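Side-chain contacts in TipC2 (Streptococcus intermedius B196, PDB 6DHX), which probably acts as an immunity protein that neutralises an antibacterial toxin exported by the type VII secretion system of the same bacterium: residues N16-I21 and I25-E30; I79-L84 and N88-Y93; I161-V166 and K181-V186. All coordinates share one frame; numbering follows the deposited sequence.

How the interactions relate
The three contacts meet around helix 21-32 and the hairpin of strands 74-82 and 89-99. Interactions 1 and 2, with centres about 12 Å apart, are joined where Tyr26 OH lies 2.9 Å from Asn88 ND2, a probable hydrogen bond. A sulfate, probably from the crystallisation liquor, binds Asn88 of interaction 2 and lies about 6 Å from the Gln27 side chain of interaction 1. Interaction 3 reaches interaction 1 through its loop: Ile21 N is 2.8 Å from Tyr183 O, again probably hydrogen-bonded. Its helix instead packs on interaction 2, about 16 Å away between centres, with Val166 CG1 3.8 Å from Ile79 CD1.

Interaction 1 (N16-I21 and I25-E30); sequences NQPKNI and IYQETE
Ile25 meets Ile21 one helical turn earlier, and this pair closes the first turn of helix 21-32. Ile25 N donates to Ile21 O at 3.0 Å, with a fairly straight N-H...O angle of 166°. The Ile25 side chain leans over the same carbonyl: CG1 is beside its own backbone N (chi1 -64°), which puts it 3.4 Å from Ile21 O. Farther out, the two isoleucines meet loosely through Ile21 CG1 and Ile25 CD1.

Gln27 makes the long reach back to the segment before the helix. Its CG lies anti to its own carbonyl carbon, and the chain then runs extended, carrying the amide out to the backbone of Asn16. There NE2 donates to Asn16 O at 3.0 Å, almost in line with the C=O bond, although the acceptor is tilted out of the amide plane and the N-H...O angle is a bent 145°. The Pro18 ring crosses obliquely at the amide end, with its CD 3.7 Å from Gln27 NE2. On the other branch of the amide, a water bridges Gln27 OE1 and Gln17 O, 2.9 Å from each. Since OE1 also accepts from Arg112 NH1, both ends of the amide are engaged and its rotation is probably fixed.

Thr29 returns to the start of the segment. Its OG1 donates to Ile25 O at 2.8 Å, while Thr29 N binds that oxygen from the opposite face of the carbonyl plane, so two donors of one residue grip a single acceptor.

At the helix start, Asn20 is the N-cap, with OD1 accepting from Asp23 N. Ile21 and Ile25 rest on Leu167 of helix 151-173, and Ile25 and Thr29 also touch Phe81 of strand 74-82, so helix 21-32 packs against both.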
loop_
_atom_site.group_PDB
_atom_site.type_symbol
_atom_site.label_atom_id
_atom_site.label_comp_id
_atom_site.label_asym_id
_atom_site.label_seq_id
_atom_site.Cartn_x
_atom_site.Cartn_y
_atom_site.Cartn_z
ATOM N N ASN A 16 5.181 -8.182 22.545
ATOM C CA ASN A 16 5.186 -7.366 21.343
ATOM C C ASN A 16 3.960 -7.663 20.499
ATOM O O ASN A 16 4.029 -7.854 19.291
ATOM C CB ASN A 16 6.509 -7.562 20.586
ATOM C CG ASN A 16 7.694 -6.853 21.298
ATOM O OD1 ASN A 16 7.681 -5.643 21.521
ATOM N ND2 ASN A 16 8.675 -7.614 21.685
ATOM N N GLN A 17 2.803 -7.642 21.142
ATOM C CA GLN A 17 1.547 -7.700 20.411
ATOM C C GLN A 17 1.412 -6.493 19.477
ATOM O O GLN A 17 1.895 -5.401 19.800
ATOM C CB GLN A 17 0.385 -7.689 21.409
ATOM C CG GLN A 17 0.236 -9.020 22.143
ATOM C CD GLN A 17 -0.793 -8.926 23.254
ATOM O OE1 GLN A 17 -0.702 -8.058 24.133
ATOM N NE2 GLN A 17 -1.793 -9.805 23.211
ATOM N N PRO A 18 0.686 -6.645 18.366
ATOM C CA PRO A 18 0.404 -5.504 17.488
ATOM C C PRO A 18 -0.281 -4.370 18.231
ATOM O O PRO A 18 -1.137 -4.586 19.087
ATOM C CB PRO A 18 -0.532 -6.090 16.424
ATOM C CG PRO A 18 -0.208 -7.607 16.469
ATOM C CD PRO A 18 0.073 -7.896 17.879
ATOM N N LYS A 19 0.124 -3.142 17.893
ATOM C CA LYS A 19 -0.469 -1.941 18.494
ATOM C C LYS A 19 -1.457 -1.257 17.549
ATOM O O LYS A 19 -2.216 -0.361 17.986
ATOM C CB LYS A 19 0.635 -0.943 18.925
ATOM C CG LYS A 19 1.484 -1.388 20.139
ATOM C CD LYS A 19 2.160 -0.190 20.824
ATOM C CE LYS A 19 3.153 -0.605 21.917
ATOM N NZ LYS A 19 3.527 0.586 22.818
ATOM N N ASN A 20 -1.494 -1.684 16.301
ATOM C CA ASN A 20 -2.394 -1.152 15.291
ATOM C C ASN A 20 -2.545 -2.183 14.173
ATOM O O ASN A 20 -1.855 -3.214 14.136
ATOM C CB ASN A 20 -1.851 0.183 14.734
ATOM C CG ASN A 20 -0.478 0.009 14.157
ATOM O OD1 ASN A 20 -0.321 -0.720 13.178
ATOM N ND2 ASN A 20 0.532 0.643 14.781
ATOM N N ILE A 21 -3.423 -1.864 13.214
ATOM C CA ILE A 21 -3.767 -2.831 12.187
ATOM C C ILE A 21 -2.593 -3.112 11.269
ATOM O O ILE A 21 -2.494 -4.222 10.718
ATOM C CB ILE A 21 -5.000 -2.347 11.382
ATOM C CG1 ILE A 21 -5.529 -3.474 10.508
ATOM C CG2 ILE A 21 -4.648 -1.058 10.544
ATOM C CD1 ILE A 21 -6.984 -3.213 10.012
ATOM N N ILE A 25 -0.976 -6.838 10.346
ATOM C CA ILE A 25 -0.656 -7.348 9.011
ATOM C C ILE A 25 0.825 -7.720 8.901
ATOM O O ILE A 25 1.164 -8.795 8.378
ATOM C CB ILE A 25 -1.034 -6.325 7.924
ATOM C CG1 ILE A 25 -2.559 -6.082 7.903
ATOM C CG2 ILE A 25 -0.555 -6.830 6.539
ATOM C CD1 ILE A 25 -2.980 -4.750 7.100
ATOM N N TYR A 26 1.709 -6.836 9.369
ATOM C CA TYR A 26 3.146 -7.092 9.275
ATOM C C TYR A 26 3.503 -8.368 10.043
ATOM O O TYR A 26 4.191 -9.262 9.519
ATOM C CB TYR A 26 3.919 -5.879 9.831
ATOM C CG TYR A 26 5.419 -6.046 9.801
ATOM C CD1 TYR A 26 6.079 -6.759 10.814
ATOM C CD2 TYR A 26 6.196 -5.470 8.766
ATOM C CE1 TYR A 26 7.463 -6.919 10.766
ATOM C CE2 TYR A 26 7.584 -5.638 8.723
ATOM C CZ TYR A 26 8.196 -6.349 9.723
ATOM O OH TYR A 26 9.544 -6.526 9.748
ATOM N N GLN A 27 3.044 -8.458 11.297
ATOM C CA GLN A 27 3.468 -9.578 12.148
ATOM C C GLN A 27 2.861 -10.886 11.687
ATOM O O GLN A 27 3.509 -11.934 11.760
ATOM C CB GLN A 27 3.089 -9.286 13.609
ATOM C CG GLN A 27 3.947 -8.107 14.134
ATOM C CD GLN A 27 3.639 -7.683 15.560
ATOM O OE1 GLN A 27 3.667 -6.484 15.855
ATOM N NE2 GLN A 27 3.358 -8.649 16.469
ATOM N N GLU A 28 1.588 -10.873 11.282
ATOM C CA GLU A 28 1.028 -12.155 10.862
ATOM C C GLU A 28 1.639 -12.586 9.536
ATOM O O GLU A 28 1.817 -13.794 9.315
ATOM C CB GLU A 28 -0.483 -12.049 10.760
ATOM C CG GLU A 28 -1.212 -13.343 10.349
ATOM C CD GLU A 28 -1.176 -14.476 11.368
ATOM O OE1 GLU A 28 -0.728 -14.293 12.517
ATOM O OE2 GLU A 28 -1.673 -15.557 10.990
ATOM N N THR A 29 1.968 -11.618 8.668
ATOM C CA THR A 29 2.631 -12.013 7.415
ATOM C C THR A 29 4.030 -12.510 7.675
ATOM O O THR A 29 4.422 -13.518 7.096
ATOM C CB THR A 29 2.627 -10.864 6.394
ATOM O OG1 THR A 29 1.268 -10.468 6.168
ATOM C CG2 THR A 29 3.283 -11.368 5.029
ATOM N N GLU A 30 4.792 -11.863 8.577
ATOM C CA GLU A 30 6.127 -12.364 8.841
ATOM C C GLU A 30 6.095 -13.751 9.494
ATOM O O GLU A 30 6.989 -14.590 9.250
ATOM C CB GLU A 30 6.887 -11.349 9.727
ATOM C CG GLU A 30 8.397 -11.669 9.759
ATOM C CD GLU A 30 8.772 -12.706 10.831
ATOM O OE1 GLU A 30 7.981 -12.893 11.787
ATOM O OE2 GLU A 30 9.852 -13.350 10.720
HETATM O O HOH W 1 4.087 -4.634 18.063
#

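Interaction 2 (I79-L84 and N88-Y93); sequences IDFSFL and NNILIY. With SO4 (sulfate ion), chain D.
Ile79 and Ile90 meet at the apolar centre, side by side and pointing the same way from neighbouring strands. Their CG2 methyls are 3.4 Å apart, tighter than ordinary van der Waals contact. Ile90 CG2, anti to the backbone N, reaches both this methyl and one face of the Phe81 ring, displaced toward the rim; Ile90 CG1, beside the N (chi1 -47°), meets the same ring 3.9 Å from Phe81 CE2. Ile92 extends the same apolar face, its CG1 meeting Ile79 CG2.

Between the strands runs a regular antiparallel ladder. Ile79 with Ile92 and Phe81 with Ile90 are non-hydrogen-bonded pairs; Asp80 with Leu91 and Ser82 with Asn89 are hydrogen-bonded pairs. Asp80 N donates to Leu91 O at 2.8 Å and Ser82 N to Asn89 O at 2.9 Å, each bond being matched by a return bond within its pair.

The opposite face is mixed: Leu91 lies there among polar side chains. Asp80 OD2 comes to the edge of the Tyr93 ring, 3.6 Å from CE1, with carboxylate and ring planes 51° apart. A water in the ring plane links this OD2 to Tyr93 OH, 2.6 Å from both. Nearer the turn, a second water ties Ser82 OG to Asn89 OD1, while Asn89 ND2 donates to Asn87 O. At the outer end Asn88 ND2 donates to sulfate O1 at 2.7 Å (angle 158°), and Arg112 NH2 also binds this ion.

The carboxylate and the tyrosine hydroxyl have further partners, Ser62 OG for Asp80 OD1 and Lys76 NZ for Tyr93 OH. This β-hairpin lies within the mixed sheet between strands 59-65 and 102-111, and its Phe81 and Ile90 face is covered by helix 21-32.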
loop_
_atom_site.group_PDB
_atom_site.type_symbol
_atom_site.label_atom_id
_atom_site.label_comp_id
_atom_site.label_asym_id
_atom_site.label_seq_id
_atom_site.Cartn_x
_atom_site.Cartn_y
_atom_site.Cartn_z
ATOM N N ILE A 79 0.740 -4.825 -2.073
ATOM C CA ILE A 79 1.292 -4.719 -0.719
ATOM C C ILE A 79 2.675 -5.335 -0.749
ATOM O O ILE A 79 2.809 -6.506 -1.084
ATOM C CB ILE A 79 0.437 -5.446 0.335
ATOM C CG1 ILE A 79 -1.048 -5.064 0.213
ATOM C CG2 ILE A 79 1.004 -5.130 1.737
ATOM C CD1 ILE A 79 -1.972 -5.944 1.098
ATOM N N ASP A 80 3.696 -4.560 -0.415
ATOM C CA ASP A 80 5.059 -5.084 -0.339
ATOM C C ASP A 80 5.496 -5.142 1.115
ATOM O O ASP A 80 5.201 -4.234 1.879
ATOM C CB ASP A 80 6.057 -4.198 -1.109
ATOM C CG ASP A 80 5.947 -4.361 -2.599
ATOM O OD1 ASP A 80 5.599 -5.452 -3.037
ATOM O OD2 ASP A 80 6.127 -3.374 -3.357
ATOM N N PHE A 81 6.239 -6.183 1.488
ATOM C CA PHE A 81 6.756 -6.331 2.849
ATOM C C PHE A 81 8.275 -6.247 2.855
ATOM O O PHE A 81 8.919 -6.924 2.043
ATOM C CB PHE A 81 6.330 -7.702 3.396
ATOM C CG PHE A 81 4.870 -7.786 3.652
ATOM C CD1 PHE A 81 3.984 -8.064 2.616
ATOM C CD2 PHE A 81 4.359 -7.530 4.928
ATOM C CE1 PHE A 81 2.577 -8.120 2.825
ATOM C CE2 PHE A 81 2.971 -7.569 5.157
ATOM C CZ PHE A 81 2.069 -7.845 4.085
ATOM N N SER A 82 8.842 -5.404 3.731
ATOM C CA SER A 82 10.297 -5.295 3.858
ATOM C C SER A 82 10.612 -5.704 5.281
ATOM O O SER A 82 10.383 -4.932 6.219
ATOM C CB SER A 82 10.822 -3.885 3.570
ATOM O OG SER A 82 10.517 -3.521 2.233
ATOM N N PHE A 83 11.092 -6.925 5.444
ATOM C CA PHE A 83 11.366 -7.425 6.789
ATOM C C PHE A 83 12.810 -7.249 7.219
ATOM O O PHE A 83 13.101 -7.266 8.430
ATOM C CB PHE A 83 11.064 -8.926 6.876
ATOM C CG PHE A 83 9.648 -9.307 6.619
ATOM C CD1 PHE A 83 8.597 -8.649 7.253
ATOM C CD2 PHE A 83 9.363 -10.399 5.767
ATOM C CE1 PHE A 83 7.280 -9.040 7.039
ATOM C CE2 PHE A 83 8.056 -10.778 5.544
ATOM C CZ PHE A 83 7.007 -10.118 6.181
ATOM N N LEU A 84 13.730 -7.146 6.270
ATOM C CA LEU A 84 15.144 -7.335 6.570
ATOM C C LEU A 84 15.928 -6.038 6.743
ATOM O O LEU A 84 17.052 -6.088 7.255
ATOM C CB LEU A 84 15.807 -8.135 5.431
ATOM C CG LEU A 84 15.874 -9.654 5.499
ATOM C CD1 LEU A 84 14.655 -10.293 6.118
ATOM C CD2 LEU A 84 16.193 -10.247 4.105
ATOM N N ASN A 88 12.323 -1.123 8.330
ATOM C CA ASN A 88 11.455 -2.190 7.877
ATOM C C ASN A 88 9.996 -1.733 7.941
ATOM O O ASN A 88 9.652 -0.831 8.693
ATOM C CB ASN A 88 11.696 -3.445 8.710
ATOM C CG ASN A 88 11.445 -3.225 10.215
ATOM O OD1 ASN A 88 11.846 -2.212 10.800
ATOM N ND2 ASN A 88 10.803 -4.215 10.851
ATOM N N ASN A 89 9.151 -2.304 7.079
ATOM C CA ASN A 89 7.889 -1.615 6.797
ATOM C C ASN A 89 6.960 -2.532 6.005
ATOM O O ASN A 89 7.379 -3.551 5.457
ATOM C CB ASN A 89 8.131 -0.291 6.007
ATOM C CG ASN A 89 8.654 -0.522 4.573
ATOM O OD1 ASN A 89 7.862 -0.757 3.657
ATOM N ND2 ASN A 89 10.004 -0.445 4.383
ATOM N N ILE A 90 5.683 -2.142 5.956
ATOM C CA ILE A 90 4.741 -2.613 4.938
ATOM C C ILE A 90 4.415 -1.419 4.075
ATOM O O ILE A 90 4.265 -0.298 4.583
ATOM C CB ILE A 90 3.421 -3.128 5.526
ATOM C CG1 ILE A 90 3.614 -4.041 6.679
ATOM C CG2 ILE A 90 2.502 -3.648 4.464
ATOM C CD1 ILE A 90 2.776 -3.446 7.792
ATOM N N LEU A 91 4.297 -1.648 2.776
ATOM C CA LEU A 91 3.929 -0.579 1.840
ATOM C C LEU A 91 2.672 -1.039 1.122
ATOM O O LEU A 91 2.695 -2.081 0.455
ATOM C CB LEU A 91 5.046 -0.331 0.836
ATOM C CG LEU A 91 4.563 0.510 -0.358
ATOM C CD1 LEU A 91 4.340 1.995 0.105
ATOM C CD2 LEU A 91 5.594 0.437 -1.441
ATOM N N ILE A 92 1.580 -0.278 1.266
ATOM C CA ILE A 92 0.344 -0.505 0.520
ATOM C C ILE A 92 0.278 0.605 -0.519
ATOM O O ILE A 92 0.321 1.780 -0.157
ATOM C CB ILE A 92 -0.888 -0.448 1.441
ATOM C CG1 ILE A 92 -0.798 -1.554 2.517
ATOM C CG2 ILE A 92 -2.208 -0.485 0.602
ATOM C CD1 ILE A 92 -1.747 -1.264 3.715
ATOM N N TYR A 93 0.178 0.264 -1.798
ATOM C CA TYR A 93 0.055 1.326 -2.780
ATOM C C TYR A 93 -0.927 0.934 -3.868
ATOM O O TYR A 93 -1.257 -0.238 -4.075
ATOM C CB TYR A 93 1.413 1.729 -3.390
ATOM C CG TYR A 93 2.085 0.722 -4.291
ATOM C CD1 TYR A 93 2.873 -0.301 -3.766
ATOM C CD2 TYR A 93 1.958 0.832 -5.683
ATOM C CE1 TYR A 93 3.514 -1.225 -4.620
ATOM C CE2 TYR A 93 2.574 -0.064 -6.528
ATOM C CZ TYR A 93 3.352 -1.098 -6.004
ATOM O OH TYR A 93 3.993 -1.991 -6.868
HETATM S S SO4 D . 10.461 -5.433 14.299
HETATM O O1 SO4 D . 9.837 -4.478 13.402
HETATM O O2 SO4 D . 10.495 -4.928 15.650
HETATM O O3 SO4 D . 11.795 -5.712 13.793
HETATM O O4 SO4 D . 9.648 -6.594 14.353
HETATM O O HOH W 2 8.023 -2.533 1.691
HETATM O O HOH W 3 5.454 -3.942 -5.832
#

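Interaction 3 (I161-V166 and K181-V186); sequences IVNQKV and KDYGQV
Tyr183 reaches across to Asn163, linking the loop before strand 187-190 to helix 151-173. From CB the chain turns so that CG lies anti to the carbonyl carbon (chi1 -70°), sending the ring from the loop toward the helix. CE1 is the first ring atom to meet the partner, with Asn163 OD1 3.4 Å away, and CZ is equally far from the same oxygen. OD1 sits at the ring edge, in the ring plane, rather than over a face. The side chains cross at about a right angle, and the amide and ring planes are 66° apart.

At the tip, Tyr183 OH donates to OD1 over a short 2.5 Å. The hydroxyl lies in the carbonyl plane on a lone pair of OD1, with a C=O...O angle of 124°. A water completes a small polar ring: it donates to Tyr183 OH at 3.2 Å and accepts from Asn163 ND2 at 2.9 Å. The hydroxyl is also bonded to Tyr158 OH, and ND2 donates to Glu159 OE1 as well as to the water.

Asn163 itself stands within a wide turn of its helix. Val166 N bonds to Ile161 O, five residues back, the spacing that defines a π-type turn, and the Tyr183-Asn163 bond ties the loop to the helix at this turn.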
loop_
_atom_site.group_PDB
_atom_site.type_symbol
_atom_site.label_atom_id
_atom_site.label_comp_id
_atom_site.label_asym_id
_atom_site.label_seq_id
_atom_site.Cartn_x
_atom_site.Cartn_y
_atom_site.Cartn_z
ATOM N N ILE A 161 -9.848 2.500 -1.563
ATOM C CA ILE A 161 -8.945 1.388 -1.828
ATOM C C ILE A 161 -8.288 0.883 -0.564
ATOM O O ILE A 161 -8.211 -0.336 -0.355
ATOM C CB ILE A 161 -7.876 1.784 -2.869
ATOM C CG1 ILE A 161 -8.551 2.205 -4.184
ATOM C CG2 ILE A 161 -6.844 0.616 -3.041
ATOM C CD1 ILE A 161 -9.447 1.108 -4.823
ATOM N N VAL A 162 -7.711 1.769 0.256
ATOM C CA VAL A 162 -7.018 1.244 1.442
ATOM C C VAL A 162 -8.028 0.790 2.490
ATOM O O VAL A 162 -7.919 -0.309 3.032
ATOM C CB VAL A 162 -6.026 2.258 2.043
ATOM C CG1 VAL A 162 -5.397 1.681 3.378
ATOM C CG2 VAL A 162 -4.888 2.553 1.046
ATOM N N ASN A 163 -8.990 1.657 2.840
ATOM C CA ASN A 163 -9.869 1.267 3.944
ATOM C C ASN A 163 -10.924 0.253 3.515
ATOM O O ASN A 163 -11.089 -0.793 4.156
ATOM C CB ASN A 163 -10.514 2.517 4.549
ATOM C CG ASN A 163 -9.510 3.301 5.389
ATOM O OD1 ASN A 163 -8.498 2.744 5.826
ATOM N ND2 ASN A 163 -9.790 4.564 5.638
ATOM N N GLN A 164 -11.646 0.544 2.439
ATOM C CA GLN A 164 -12.806 -0.249 2.046
ATOM C C GLN A 164 -12.431 -1.462 1.212
ATOM O O GLN A 164 -13.296 -2.313 0.917
ATOM C CB GLN A 164 -13.817 0.640 1.274
ATOM C CG GLN A 164 -14.475 1.723 2.164
ATOM C CD GLN A 164 -14.800 1.158 3.547
ATOM O OE1 GLN A 164 -15.416 0.086 3.666
ATOM N NE2 GLN A 164 -14.349 1.849 4.594
ATOM N N LYS A 165 -11.165 -1.606 0.850
ATOM C CA LYS A 165 -10.791 -2.775 0.079
ATOM C C LYS A 165 -9.653 -3.521 0.771
ATOM O O LYS A 165 -9.874 -4.639 1.282
ATOM C CB LYS A 165 -10.425 -2.384 -1.360
ATOM C CG LYS A 165 -10.239 -3.568 -2.312
ATOM C CD LYS A 165 -10.187 -3.036 -3.754
ATOM C CE LYS A 165 -9.986 -4.146 -4.751
ATOM N NZ LYS A 165 -11.155 -5.103 -4.790
ATOM N N VAL A 166 -8.456 -2.935 0.836
ATOM C CA VAL A 166 -7.301 -3.675 1.373
ATOM C C VAL A 166 -7.517 -4.037 2.836
ATOM O O VAL A 166 -7.318 -5.194 3.242
ATOM C CB VAL A 166 -5.999 -2.867 1.219
ATOM C CG1 VAL A 166 -4.835 -3.619 1.930
ATOM C CG2 VAL A 166 -5.688 -2.600 -0.278
ATOM N N LYS A 181 -11.914 1.479 10.282
ATOM C CA LYS A 181 -12.254 2.780 10.847
ATOM C C LYS A 181 -11.588 3.018 12.199
ATOM O O LYS A 181 -11.736 4.098 12.765
ATOM C CB LYS A 181 -13.769 2.955 10.943
ATOM C CG LYS A 181 -14.444 2.015 11.898
ATOM C CD LYS A 181 -15.815 2.579 12.315
ATOM C CE LYS A 181 -16.798 1.462 12.629
ATOM N NZ LYS A 181 -18.147 1.998 12.954
ATOM N N ASP A 182 -10.808 2.061 12.712
ATOM C CA ASP A 182 -10.078 2.301 13.958
ATOM C C ASP A 182 -8.756 1.561 13.836
ATOM O O ASP A 182 -8.677 0.359 14.125
ATOM C CB ASP A 182 -10.805 1.853 15.208
ATOM C CG ASP A 182 -9.908 1.962 16.447
ATOM O OD1 ASP A 182 -8.996 2.859 16.479
ATOM O OD2 ASP A 182 -10.075 1.111 17.352
ATOM N N TYR A 183 -7.729 2.290 13.413
ATOM C CA TYR A 183 -6.464 1.617 13.125
ATOM C C TYR A 183 -5.730 1.182 14.385
ATOM O O TYR A 183 -4.837 0.338 14.290
ATOM C CB TYR A 183 -5.517 2.561 12.376
ATOM C CG TYR A 183 -5.861 2.908 10.955
ATOM C CD1 TYR A 183 -6.850 2.219 10.249
ATOM C CD2 TYR A 183 -5.159 3.911 10.303
ATOM C CE1 TYR A 183 -7.133 2.536 8.928
ATOM C CE2 TYR A 183 -5.425 4.249 8.992
ATOM C CZ TYR A 183 -6.404 3.576 8.309
ATOM O OH TYR A 183 -6.638 3.943 7.009
ATOM N N GLY A 184 -6.009 1.806 15.531
ATOM C CA GLY A 184 -5.205 1.586 16.720
ATOM C C GLY A 184 -4.186 2.690 16.927
ATOM O O GLY A 184 -4.399 3.825 16.496
ATOM N N GLN A 185 -3.082 2.366 17.593
ATOM C CA GLN A 185 -2.084 3.346 18.019
ATOM C C GLN A 185 -1.075 3.482 16.894
ATOM O O GLN A 185 -0.192 2.633 16.739
ATOM C CB GLN A 185 -1.410 2.885 19.311
ATOM C CG GLN A 185 -2.208 3.210 20.553
ATOM C CD GLN A 185 -1.438 2.896 21.847
ATOM O OE1 GLN A 185 -0.765 1.877 21.943
ATOM N NE2 GLN A 185 -1.544 3.781 22.840
ATOM N N VAL A 186 -1.202 4.538 16.100
ATOM C CA VAL A 186 -0.336 4.718 14.925
ATOM C C VAL A 186 -0.304 6.207 14.611
ATOM O O VAL A 186 -1.333 6.880 14.665
ATOM C CB VAL A 186 -0.823 3.905 13.702
ATOM C CG1 VAL A 186 -2.287 4.203 13.383
ATOM C CG2 VAL A 186 0.027 4.243 12.452
HETATM O O HOH W 4 -8.483 6.560 7.362
#